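Local atomic coordinates of bumblebee peptidoglycan recognition protein SA (Bombus, PDB entry 5XZ4), a protein that binds bacterial peptidoglycan, preferring the Dap type over the Lys type, and so probably serves as a recognition receptor of insect innate immunity. Residues 59-64 with 68-73; 14-19 with 81-86; 42-45 with 49-52; 144-147 with 153-156. All blocks are in the same frame, centred on the assembly; numbering follows the deposited sequence.

Contact 1 (59-64 with 68-73); sequences SYHMDS and DDIGYS
The imidazole of His61 reaches from the helix to the backbone of Ile70 and Gly71, meeting it with an edge rather than a face. ND1 is the acceptor here: Gly71 N donates to His61 ND1 over 2.9 Å, at an N-H...acceptor angle of 158°, and lies close to the plane of the ring. With an alanine in place of His61 the ND1 acceptor is gone, and the N-H of Gly71 would probably be left without its mate. Beside this bond, ND1 of His61 packs on CA of Ile70 at 3.7 Å. Around the rim, CE1 of His61 comes to 3.9 Å from CE2 of Tyr72, the two rings inclined at 40°, neither stacked nor edge to face. In the amidase-like fold of the peptidoglycan recognition proteins, the short turn after this helix carries residues known in the family to tell Dap-type from Lys-type peptides; Trp67 of that turn meets the His61 ring, consistent with a place at the wall of the binding groove. One residue further along the helix, Met62 lays its CG against CA of Asp69 at 3.8 Å. Its chain then bends (chi3 70°), carrying CE of Met62 to 3.6 Å from the carbonyl O of Asp68. Asp69 turns its CB away from the helix, and its OD1 forms a salt bridge with Arg13.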
loop_
_atom_site.group_PDB
_atom_site.type_symbol
_atom_site.label_atom_id
_atom_site.label_comp_id
_atom_site.label_asym_id
_atom_site.label_seq_id
_atom_site.Cartn_x
_atom_site.Cartn_y
_atom_site.Cartn_z
ATOM N N SER A 59 -14.976 0.072 3.451
ATOM C CA SER A 59 -16.337 0.575 3.661
ATOM C C SER A 59 -16.341 2.122 3.574
ATOM O O SER A 59 -17.209 2.705 2.902
ATOM C CB SER A 59 -16.801 0.105 5.029
ATOM O OG SER A 59 -18.121 0.577 5.303
ATOM N N TYR A 60 -15.388 2.768 4.246
ATOM C CA TYR A 60 -15.320 4.231 4.235
ATOM C C TYR A 60 -15.022 4.784 2.820
ATOM O O TYR A 60 -15.680 5.701 2.327
ATOM C CB TYR A 60 -14.321 4.696 5.298
ATOM C CG TYR A 60 -14.264 6.208 5.426
ATOM C CD1 TYR A 60 -15.315 6.941 6.026
ATOM C CD2 TYR A 60 -13.152 6.910 4.930
ATOM C CE1 TYR A 60 -15.250 8.328 6.094
ATOM C CE2 TYR A 60 -13.092 8.297 5.032
ATOM C CZ TYR A 60 -14.133 9.001 5.613
ATOM O OH TYR A 60 -14.082 10.378 5.697
ATOM N N HIS A 61 -14.065 4.153 2.157
ATOM C CA HIS A 61 -13.709 4.598 0.807
ATOM C C HIS A 61 -14.854 4.453 -0.190
ATOM O O HIS A 61 -15.102 5.356 -1.002
ATOM C CB HIS A 61 -12.454 3.851 0.308
ATOM C CG HIS A 61 -11.184 4.288 0.971
ATOM N ND1 HIS A 61 -9.933 3.823 0.594
ATOM C CD2 HIS A 61 -10.965 5.206 1.949
ATOM C CE1 HIS A 61 -9.016 4.394 1.351
ATOM N NE2 HIS A 61 -9.609 5.246 2.179
ATOM N N MET A 62 -15.537 3.303 -0.155
ATOM C CA MET A 62 -16.626 3.059 -1.100
ATOM C C MET A 62 -17.908 3.828 -0.745
ATOM O O MET A 62 -18.516 4.449 -1.614
ATOM C CB MET A 62 -16.890 1.561 -1.245
ATOM C CG MET A 62 -15.703 0.862 -1.929
ATOM S SD MET A 62 -15.907 -0.920 -2.195
ATOM C CE MET A 62 -17.166 -0.905 -3.452
ATOM N N ASP A 63 -18.303 3.813 0.525
ATOM C CA ASP A 63 -19.594 4.429 0.915
ATOM C C ASP A 63 -19.496 5.929 1.146
ATOM O O ASP A 63 -20.418 6.659 0.792
ATOM C CB ASP A 63 -20.145 3.755 2.155
ATOM C CG ASP A 63 -20.570 2.332 1.918
ATOM O OD1 ASP A 63 -20.478 1.837 0.766
ATOM O OD2 ASP A 63 -20.979 1.742 2.924
ATOM N N SER A 64 -18.425 6.366 1.803
ATOM C CA SER A 64 -18.292 7.808 2.133
ATOM C C SER A 64 -17.567 8.570 1.051
ATOM O O SER A 64 -18.046 9.633 0.642
ATOM C CB SER A 64 -17.640 8.017 3.503
ATOM O OG SER A 64 -18.557 7.719 4.552
ATOM N N ASP A 68 -14.472 3.354 -6.228
ATOM C CA ASP A 68 -14.820 2.040 -6.791
ATOM C C ASP A 68 -14.355 0.852 -5.941
ATOM O O ASP A 68 -14.820 -0.279 -6.137
ATOM C CB ASP A 68 -14.176 1.880 -8.186
ATOM C CG ASP A 68 -14.664 2.879 -9.176
ATOM O OD1 ASP A 68 -15.867 3.135 -9.198
ATOM O OD2 ASP A 68 -13.818 3.377 -9.965
ATOM N N ASP A 69 -13.427 1.114 -5.026
ATOM C CA ASP A 69 -12.785 0.098 -4.175
ATOM C C ASP A 69 -11.973 0.843 -3.134
ATOM O O ASP A 69 -11.811 2.095 -3.243
ATOM C CB ASP A 69 -11.872 -0.858 -4.985
ATOM C CG ASP A 69 -11.509 -2.147 -4.237
ATOM O OD1 ASP A 69 -11.970 -2.388 -3.093
ATOM O OD2 ASP A 69 -10.740 -2.954 -4.841
ATOM N N ILE A 70 -11.490 0.130 -2.115
ATOM C CA ILE A 70 -10.443 0.660 -1.248
ATOM C C ILE A 70 -9.379 1.327 -2.132
ATOM O O ILE A 70 -9.043 0.795 -3.209
ATOM C CB ILE A 70 -9.856 -0.475 -0.356
ATOM C CG1 ILE A 70 -9.040 0.084 0.806
ATOM C CG2 ILE A 70 -9.091 -1.533 -1.166
ATOM C CD1 ILE A 70 -8.625 -0.914 1.888
ATOM N N GLY A 71 -8.867 2.476 -1.710
ATOM C CA GLY A 71 -8.004 3.269 -2.607
ATOM C C GLY A 71 -6.624 2.652 -2.802
ATOM O O GLY A 71 -5.985 2.897 -3.842
ATOM N N TYR A 72 -6.160 1.893 -1.806
ATOM C CA TYR A 72 -4.778 1.334 -1.815
ATOM C C TYR A 72 -4.676 0.083 -2.696
ATOM O O TYR A 72 -5.634 -0.677 -2.827
ATOM C CB TYR A 72 -4.312 0.970 -0.393
ATOM C CG TYR A 72 -4.337 2.163 0.551
ATOM C CD1 TYR A 72 -3.365 3.164 0.454
ATOM C CD2 TYR A 72 -5.365 2.338 1.527
ATOM C CE1 TYR A 72 -3.396 4.287 1.275
ATOM C CE2 TYR A 72 -5.396 3.481 2.356
ATOM C CZ TYR A 72 -4.398 4.430 2.244
ATOM O OH TYR A 72 -4.368 5.574 3.013
ATOM N N SER A 73 -3.488 -0.128 -3.305
ATOM C CA SER A 73 -3.176 -1.384 -4.021
ATOM C C SER A 73 -3.053 -2.570 -3.059
ATOM O O SER A 73 -3.575 -3.660 -3.332
ATOM C CB SER A 73 -1.864 -1.198 -4.798
ATOM O OG SER A 73 -1.916 -0.038 -5.610
#

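Contact 2 (14-19 with 81-86); sequences SEWTDV and NVYEGR
One face of the Trp16 indole is covered near its rim by CG2 of Thr17, and toward the opposite face turns the edge of the Tyr83 ring. The two aromatic groups form an offset edge-to-face pair, their planes at 67° and the centroid of the five-membered ring 5.8 Å from that of the phenol; the nearest atoms are Trp16 CD1 and Tyr83 CD2, 3.8 Å apart. The edge of the indole is spent on the backbone of the strand. Trp16 NE1 donates to Glu84 O over 2.8 Å, with an N-H...acceptor angle of 144°; the oxygen lies nearly in the ring plane, while the donor stands well out of the plane of the carbonyl group. Further round the same edge, CZ2 of Trp16 approaches CA of Gly85 at 4.2 Å. With chi1 at 61° tucking CG over the main chain, the indole swings across to the strand. A leucine in its place would have no N-H for Glu84 O and would probably deprive the edge of Tyr83 of its flat partner. Beyond the pair, Tyr83 OH bonds to Asp79, and Glu84 OE1 accepts from Arg13 N. The short helix 13-16 thus sits on strand 82-84, which is outermost in the sheet and pairs with Ile11 as well as Leu75, while Ala54 of helix 47-64 packs against Trp16.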
loop_
_atom_site.group_PDB
_atom_site.type_symbol
_atom_site.label_atom_id
_atom_site.label_comp_id
_atom_site.label_asym_id
_atom_site.label_seq_id
_atom_site.Cartn_x
_atom_site.Cartn_y
_atom_site.Cartn_z
ATOM N N SER A 14 -10.917 -11.119 -1.620
ATOM C CA SER A 14 -12.141 -11.841 -1.214
ATOM C C SER A 14 -11.956 -12.581 0.117
ATOM O O SER A 14 -12.923 -13.062 0.709
ATOM C CB SER A 14 -12.599 -12.797 -2.312
ATOM O OG SER A 14 -11.652 -13.845 -2.512
ATOM N N GLU A 15 -10.722 -12.679 0.595
ATOM C CA GLU A 15 -10.463 -13.302 1.885
ATOM C C GLU A 15 -10.727 -12.356 3.059
ATOM O O GLU A 15 -10.845 -12.806 4.207
ATOM C CB GLU A 15 -9.030 -13.828 1.965
ATOM C CG GLU A 15 -8.593 -14.765 0.830
ATOM C CD GLU A 15 -7.211 -15.353 1.052
ATOM O OE1 GLU A 15 -6.368 -15.260 0.132
ATOM O OE2 GLU A 15 -6.964 -15.905 2.143
ATOM N N TRP A 16 -10.798 -11.043 2.789
ATOM C CA TRP A 16 -11.075 -10.069 3.857
ATOM C C TRP A 16 -12.365 -9.264 3.719
ATOM O O TRP A 16 -12.748 -8.599 4.673
ATOM C CB TRP A 16 -9.854 -9.155 4.159
ATOM C CG TRP A 16 -9.369 -8.299 3.019
ATOM C CD1 TRP A 16 -8.291 -8.558 2.188
ATOM C CD2 TRP A 16 -9.890 -7.024 2.612
ATOM N NE1 TRP A 16 -8.125 -7.522 1.303
ATOM C CE2 TRP A 16 -9.092 -6.570 1.523
ATOM C CE3 TRP A 16 -10.952 -6.199 3.061
ATOM C CZ2 TRP A 16 -9.337 -5.357 0.861
ATOM C CZ3 TRP A 16 -11.190 -4.971 2.411
ATOM C CH2 TRP A 16 -10.389 -4.570 1.301
ATOM N N THR A 17 -13.017 -9.335 2.564
ATOM C CA THR A 17 -14.317 -8.664 2.355
ATOM C C THR A 17 -15.236 -9.470 1.465
ATOM O O THR A 17 -14.770 -10.210 0.566
ATOM C CB THR A 17 -14.169 -7.215 1.808
ATOM O OG1 THR A 17 -15.449 -6.580 1.737
ATOM C CG2 THR A 17 -13.577 -7.200 0.406
ATOM N N ASP A 18 -16.537 -9.317 1.712
ATOM C CA ASP A 18 -17.589 -9.858 0.846
ATOM C C ASP A 18 -18.200 -8.856 -0.122
ATOM O O ASP A 18 -19.092 -9.220 -0.896
ATOM C CB ASP A 18 -18.698 -10.520 1.683
ATOM C CG ASP A 18 -18.184 -11.717 2.462
ATOM O OD1 ASP A 18 -17.066 -12.245 2.214
ATOM O OD2 ASP A 18 -18.873 -12.140 3.401
ATOM N N VAL A 19 -17.752 -7.592 -0.074
ATOM C CA VAL A 19 -18.323 -6.557 -0.930
ATOM C C VAL A 19 -17.490 -6.427 -2.199
ATOM O O VAL A 19 -16.310 -6.110 -2.130
ATOM C CB VAL A 19 -18.409 -5.193 -0.196
ATOM C CG1 VAL A 19 -18.951 -4.089 -1.110
ATOM C CG2 VAL A 19 -19.229 -5.329 1.091
ATOM N N ASN A 81 1.343 -9.470 7.555
ATOM C CA ASN A 81 0.713 -9.942 6.323
ATOM C C ASN A 81 0.440 -8.825 5.335
ATOM O O ASN A 81 0.276 -7.652 5.714
ATOM C CB ASN A 81 -0.576 -10.703 6.638
ATOM C CG ASN A 81 -0.308 -12.052 7.260
ATOM O OD1 ASN A 81 0.533 -12.821 6.770
ATOM N ND2 ASN A 81 -0.986 -12.330 8.356
ATOM N N VAL A 82 0.407 -9.215 4.063
ATOM C CA VAL A 82 0.037 -8.326 2.963
ATOM C C VAL A 82 -1.417 -8.617 2.578
ATOM O O VAL A 82 -1.774 -9.774 2.328
ATOM C CB VAL A 82 0.967 -8.550 1.733
ATOM C CG1 VAL A 82 0.560 -7.639 0.571
ATOM C CG2 VAL A 82 2.430 -8.315 2.097
ATOM N N TYR A 83 -2.221 -7.555 2.505
ATOM C CA TYR A 83 -3.628 -7.636 2.130
ATOM C C TYR A 83 -3.822 -7.007 0.740
ATOM O O TYR A 83 -3.461 -5.844 0.529
ATOM C CB TYR A 83 -4.505 -6.904 3.190
ATOM C CG TYR A 83 -4.495 -7.613 4.518
ATOM C CD1 TYR A 83 -3.399 -7.509 5.384
ATOM C CD2 TYR A 83 -5.554 -8.457 4.880
ATOM C CE1 TYR A 83 -3.342 -8.233 6.581
ATOM C CE2 TYR A 83 -5.526 -9.176 6.069
ATOM C CZ TYR A 83 -4.429 -9.085 6.912
ATOM O OH TYR A 83 -4.427 -9.845 8.069
ATOM N N GLU A 84 -4.413 -7.744 -0.189
ATOM C CA GLU A 84 -4.680 -7.225 -1.533
ATOM C C GLU A 84 -5.867 -6.281 -1.522
ATOM O O GLU A 84 -6.938 -6.670 -1.074
ATOM C CB GLU A 84 -4.935 -8.378 -2.503
ATOM C CG GLU A 84 -5.153 -7.917 -3.929
ATOM C CD GLU A 84 -5.743 -8.978 -4.820
ATOM O OE1 GLU A 84 -6.580 -9.793 -4.370
ATOM O OE2 GLU A 84 -5.365 -9.020 -6.004
ATOM N N GLY A 85 -5.658 -5.058 -2.017
ATOM C CA GLY A 85 -6.738 -4.096 -2.226
ATOM C C GLY A 85 -7.080 -4.104 -3.705
ATOM O O GLY A 85 -7.516 -5.125 -4.240
ATOM N N ARG A 86 -6.726 -3.005 -4.387
ATOM C CA ARG A 86 -6.861 -2.966 -5.843
ATOM C C ARG A 86 -5.845 -3.892 -6.566
ATOM O O ARG A 86 -6.074 -4.224 -7.739
ATOM C CB ARG A 86 -6.732 -1.540 -6.359
ATOM C CG ARG A 86 -7.890 -0.661 -5.935
ATOM C CD ARG A 86 -7.705 0.790 -6.344
ATOM N NE ARG A 86 -8.839 1.600 -5.847
ATOM C CZ ARG A 86 -9.531 2.490 -6.558
ATOM N NH1 ARG A 86 -9.222 2.816 -7.819
ATOM N NH2 ARG A 86 -10.573 3.092 -5.968
#

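Contact 3 (42-45 with 49-52); sequences AECN and ECIA
Cys44 and Cys50 face each other across a disulfide whose two halves are turned nearly perpendicular: the SG atoms of Cys44 and Cys50 are 2.1 Å apart and chi3 is 99°, a right-handed twist. The two sulfurs leave their backbones differently. SG of Cys44 sits between the backbone N and the carbonyl carbon (chi1 60°), whereas SG of Cys50 is anti to its own carbonyl carbon. The CA atoms of Cys44 and Cys50 are thereby held 5.2 Å apart. This bond is the one characteristic of animal peptidoglycan recognition proteins, in which it ties the loop after the first strand of the sheet to the start of the long helix, here 47-64. Ile108 touches Cys44, while Tyr83 and Asp79 touch Cys50. Glu49 runs alongside the disulfide, its CB 3.8 Å from CB of Cys44, then extends over the loop so that OE1 meets the next peptide. Asn45 N donates to Glu49 OE1 over 2.9 Å, approaching from above the carboxylate, 37° out of its plane. A water gives that oxygen a second partner, donating to Glu49 OE1 at 2.7 Å and accepting from Asn45 ND2 at 2.8 Å, so both the main chain and the side chain of Asn45 are linked to one carboxylate oxygen. Placed in the first turn of the helix, the negative charge of Glu49 probably interacts favourably with the helix dipole.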
loop_
_atom_site.group_PDB
_atom_site.type_symbol
_atom_site.label_atom_id
_atom_site.label_comp_id
_atom_site.label_asym_id
_atom_site.label_seq_id
_atom_site.Cartn_x
_atom_site.Cartn_y
_atom_site.Cartn_z
ATOM N N ALA A 42 -5.794 3.124 13.604
ATOM C CA ALA A 42 -5.107 2.335 14.617
ATOM C C ALA A 42 -4.318 1.184 13.971
ATOM O O ALA A 42 -4.655 0.711 12.878
ATOM C CB ALA A 42 -6.122 1.781 15.604
ATOM N N GLU A 43 -3.260 0.755 14.656
ATOM C CA GLU A 43 -2.538 -0.470 14.270
ATOM C C GLU A 43 -3.359 -1.748 14.532
ATOM O O GLU A 43 -4.351 -1.739 15.284
ATOM C CB GLU A 43 -1.195 -0.534 15.005
ATOM C CG GLU A 43 -0.264 0.606 14.600
ATOM C CD GLU A 43 1.073 0.567 15.298
ATOM O OE1 GLU A 43 1.469 1.591 15.879
ATOM O OE2 GLU A 43 1.740 -0.500 15.259
ATOM N N CYS A 44 -2.965 -2.840 13.892
ATOM C CA CYS A 44 -3.613 -4.137 14.071
ATOM C C CYS A 44 -2.521 -5.182 14.241
ATOM O O CYS A 44 -1.465 -5.068 13.617
ATOM C CB CYS A 44 -4.507 -4.450 12.858
ATOM S SG CYS A 44 -3.666 -4.550 11.229
ATOM N N ASN A 45 -2.756 -6.197 15.074
ATOM C CA ASN A 45 -1.673 -7.127 15.460
ATOM C C ASN A 45 -1.964 -8.615 15.240
ATOM O O ASN A 45 -1.125 -9.465 15.545
ATOM C CB ASN A 45 -1.198 -6.810 16.886
ATOM C CG ASN A 45 -0.430 -5.491 16.950
ATOM O OD1 ASN A 45 0.733 -5.421 16.554
ATOM N ND2 ASN A 45 -1.090 -4.436 17.423
ATOM N N GLU A 49 -7.819 -8.902 13.443
ATOM C CA GLU A 49 -7.797 -7.443 13.619
ATOM C C GLU A 49 -7.505 -6.736 12.290
ATOM O O GLU A 49 -8.106 -5.703 11.977
ATOM C CB GLU A 49 -6.729 -7.035 14.624
ATOM C CG GLU A 49 -7.221 -6.368 15.893
ATOM C CD GLU A 49 -6.161 -6.440 16.981
ATOM O OE1 GLU A 49 -5.073 -5.889 16.769
ATOM O OE2 GLU A 49 -6.410 -7.052 18.047
ATOM N N CYS A 50 -6.529 -7.248 11.539
ATOM C CA CYS A 50 -6.149 -6.599 10.285
ATOM C C CYS A 50 -7.216 -6.755 9.205
ATOM O O CYS A 50 -7.479 -5.810 8.448
ATOM C CB CYS A 50 -4.807 -7.127 9.843
ATOM S SG CYS A 50 -3.430 -6.647 10.941
ATOM N N ILE A 51 -7.901 -7.904 9.179
ATOM C CA ILE A 51 -9.048 -8.077 8.295
ATOM C C ILE A 51 -10.102 -7.001 8.596
ATOM O O ILE A 51 -10.651 -6.396 7.676
ATOM C CB ILE A 51 -9.661 -9.518 8.414
ATOM C CG1 ILE A 51 -8.713 -10.532 7.731
ATOM C CG2 ILE A 51 -11.104 -9.581 7.871
ATOM C CD1 ILE A 51 -9.060 -11.990 8.000
ATOM N N ALA A 52 -10.389 -6.799 9.888
ATOM C CA ALA A 52 -11.385 -5.791 10.275
ATOM C C ALA A 52 -10.976 -4.390 9.838
ATOM O O ALA A 52 -11.812 -3.600 9.368
ATOM C CB ALA A 52 -11.637 -5.825 11.777
HETATM O O HOH W 1 -3.675 -4.268 18.368
#

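Contact 4 (144-147 with 153-156); sequences IGAK and MSPG
Lys147 and Ser154 bring the two backbones together through a weak hydrogen bond, Lys147 N to Ser154 O, 2.8 Å long but bent to 124° at the hydrogen. Close by, the CA atoms of Ala146 and Ser154 are 5.6 Å apart. The peptide before Pro155 is cis, and with Gly156 N bonded to Met153 O the chain makes a type VI turn that delivers Gly156 to the N-cap position of helix 157-163. The proline ring settles on the end of strand 141-145, CD of Pro155 lying 4.0 Å from CA of Gly145. Ala146 points its methyl at the turn, with CB 3.5 Å from the carbonyl O of Ser154. In zinc-dependent amidases of this family, a histidine and a cysteine occupy the positions corresponding to Ala146 and Ser154 and bind the metal; their absence is consistent with a receptor that recognises peptidoglycan without cleaving it. Ser154 OG instead hydrogen-bonds to His37 ND1 and His38 N on the neighbouring strand. The side chain of Lys147 runs past the same carbonyl. The backbone sets its CB 3.3 Å from Ser154 O, and a chi1 of 62° brings CG to 3.6 Å from that oxygen. Beyond a bend at chi3, NZ of Lys147 donates to a water at 2.8 Å, and that water donates in turn to Met153 O, giving this carbonyl a second partner beside Gly156 N.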
loop_
_atom_site.group_PDB
_atom_site.type_symbol
_atom_site.label_atom_id
_atom_site.label_comp_id
_atom_site.label_asym_id
_atom_site.label_seq_id
_atom_site.Cartn_x
_atom_site.Cartn_y
_atom_site.Cartn_z
ATOM N N ILE A 144 8.910 5.719 -3.307
ATOM C CA ILE A 144 8.820 7.079 -2.721
ATOM C C ILE A 144 7.729 7.128 -1.661
ATOM O O ILE A 144 6.753 6.369 -1.745
ATOM C CB ILE A 144 8.604 8.180 -3.787
ATOM C CG1 ILE A 144 7.376 7.920 -4.640
ATOM C CG2 ILE A 144 9.843 8.343 -4.671
ATOM C CD1 ILE A 144 6.983 9.072 -5.543
ATOM N N GLY A 145 7.892 8.009 -0.665
ATOM C CA GLY A 145 6.793 8.278 0.289
ATOM C C GLY A 145 5.799 9.213 -0.368
ATOM O O GLY A 145 6.198 10.085 -1.157
ATOM N N ALA A 146 4.515 9.075 -0.021
ATOM C CA ALA A 146 3.483 9.963 -0.600
ATOM C C ALA A 146 3.788 11.468 -0.482
ATOM O O ALA A 146 3.579 12.230 -1.447
ATOM C CB ALA A 146 2.123 9.656 0.020
ATOM N N LYS A 147 4.330 11.864 0.674
ATOM C CA LYS A 147 4.624 13.274 0.953
ATOM C C LYS A 147 5.636 13.895 -0.023
ATOM O O LYS A 147 5.710 15.103 -0.108
ATOM C CB LYS A 147 5.119 13.469 2.400
ATOM C CG LYS A 147 6.419 12.749 2.771
ATOM C CD LYS A 147 6.756 12.872 4.256
ATOM C CE LYS A 147 7.029 14.307 4.663
ATOM N NZ LYS A 147 7.142 14.511 6.133
ATOM N N MET A 153 0.884 14.421 4.953
ATOM C CA MET A 153 1.886 13.933 5.915
ATOM C C MET A 153 2.203 12.430 5.761
ATOM O O MET A 153 3.213 11.952 6.282
ATOM C CB MET A 153 1.539 14.330 7.363
ATOM C CG MET A 153 1.694 15.835 7.635
ATOM S SD MET A 153 3.354 16.529 7.390
ATOM C CE MET A 153 4.131 16.134 8.953
ATOM N N SER A 154 1.381 11.720 4.985
ATOM C CA SER A 154 1.592 10.279 4.693
ATOM C C SER A 154 2.987 10.068 4.036
ATOM O O SER A 154 3.350 10.827 3.111
ATOM C CB SER A 154 0.461 9.817 3.780
ATOM O OG SER A 154 0.563 8.420 3.525
ATOM N N PRO A 155 3.794 9.082 4.469
ATOM C CA PRO A 155 3.446 7.935 5.300
ATOM C C PRO A 155 3.773 8.123 6.784
ATOM O O PRO A 155 3.912 7.132 7.513
ATOM C CB PRO A 155 4.357 6.838 4.703
ATOM C CG PRO A 155 5.626 7.597 4.387
ATOM C CD PRO A 155 5.106 8.890 3.809
ATOM N N GLY A 156 3.906 9.380 7.204
ATOM C CA GLY A 156 4.329 9.731 8.555
ATOM C C GLY A 156 5.830 9.898 8.620
ATOM O O GLY A 156 6.574 9.152 7.974
HETATM O O HOH W 2 5.231 13.256 7.670
#

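How the contacts relate
Contacts 1 to 3 cluster on one part of the molecule. Contact 2 closes a long loop of the chain within which contact 3 and then contact 1 are nested in series, and these two share helix 47-64, one near its start and the other near its end, with centres about 17 Å apart. Contact 2 touches both: Arg86 and Gly85 bond to the backbone of 68-73, and Tyr83 packs on Cys50. Contact 4 comes last in sequence and lies about 23 Å from contact 2 between centres, on the opposite side of the chain's centre. Contacts 2 and 4 involve the two outermost strands, so the set reaches both margins of one sheet, through a long-range closure at 82-84 and a short-range one at 141-145.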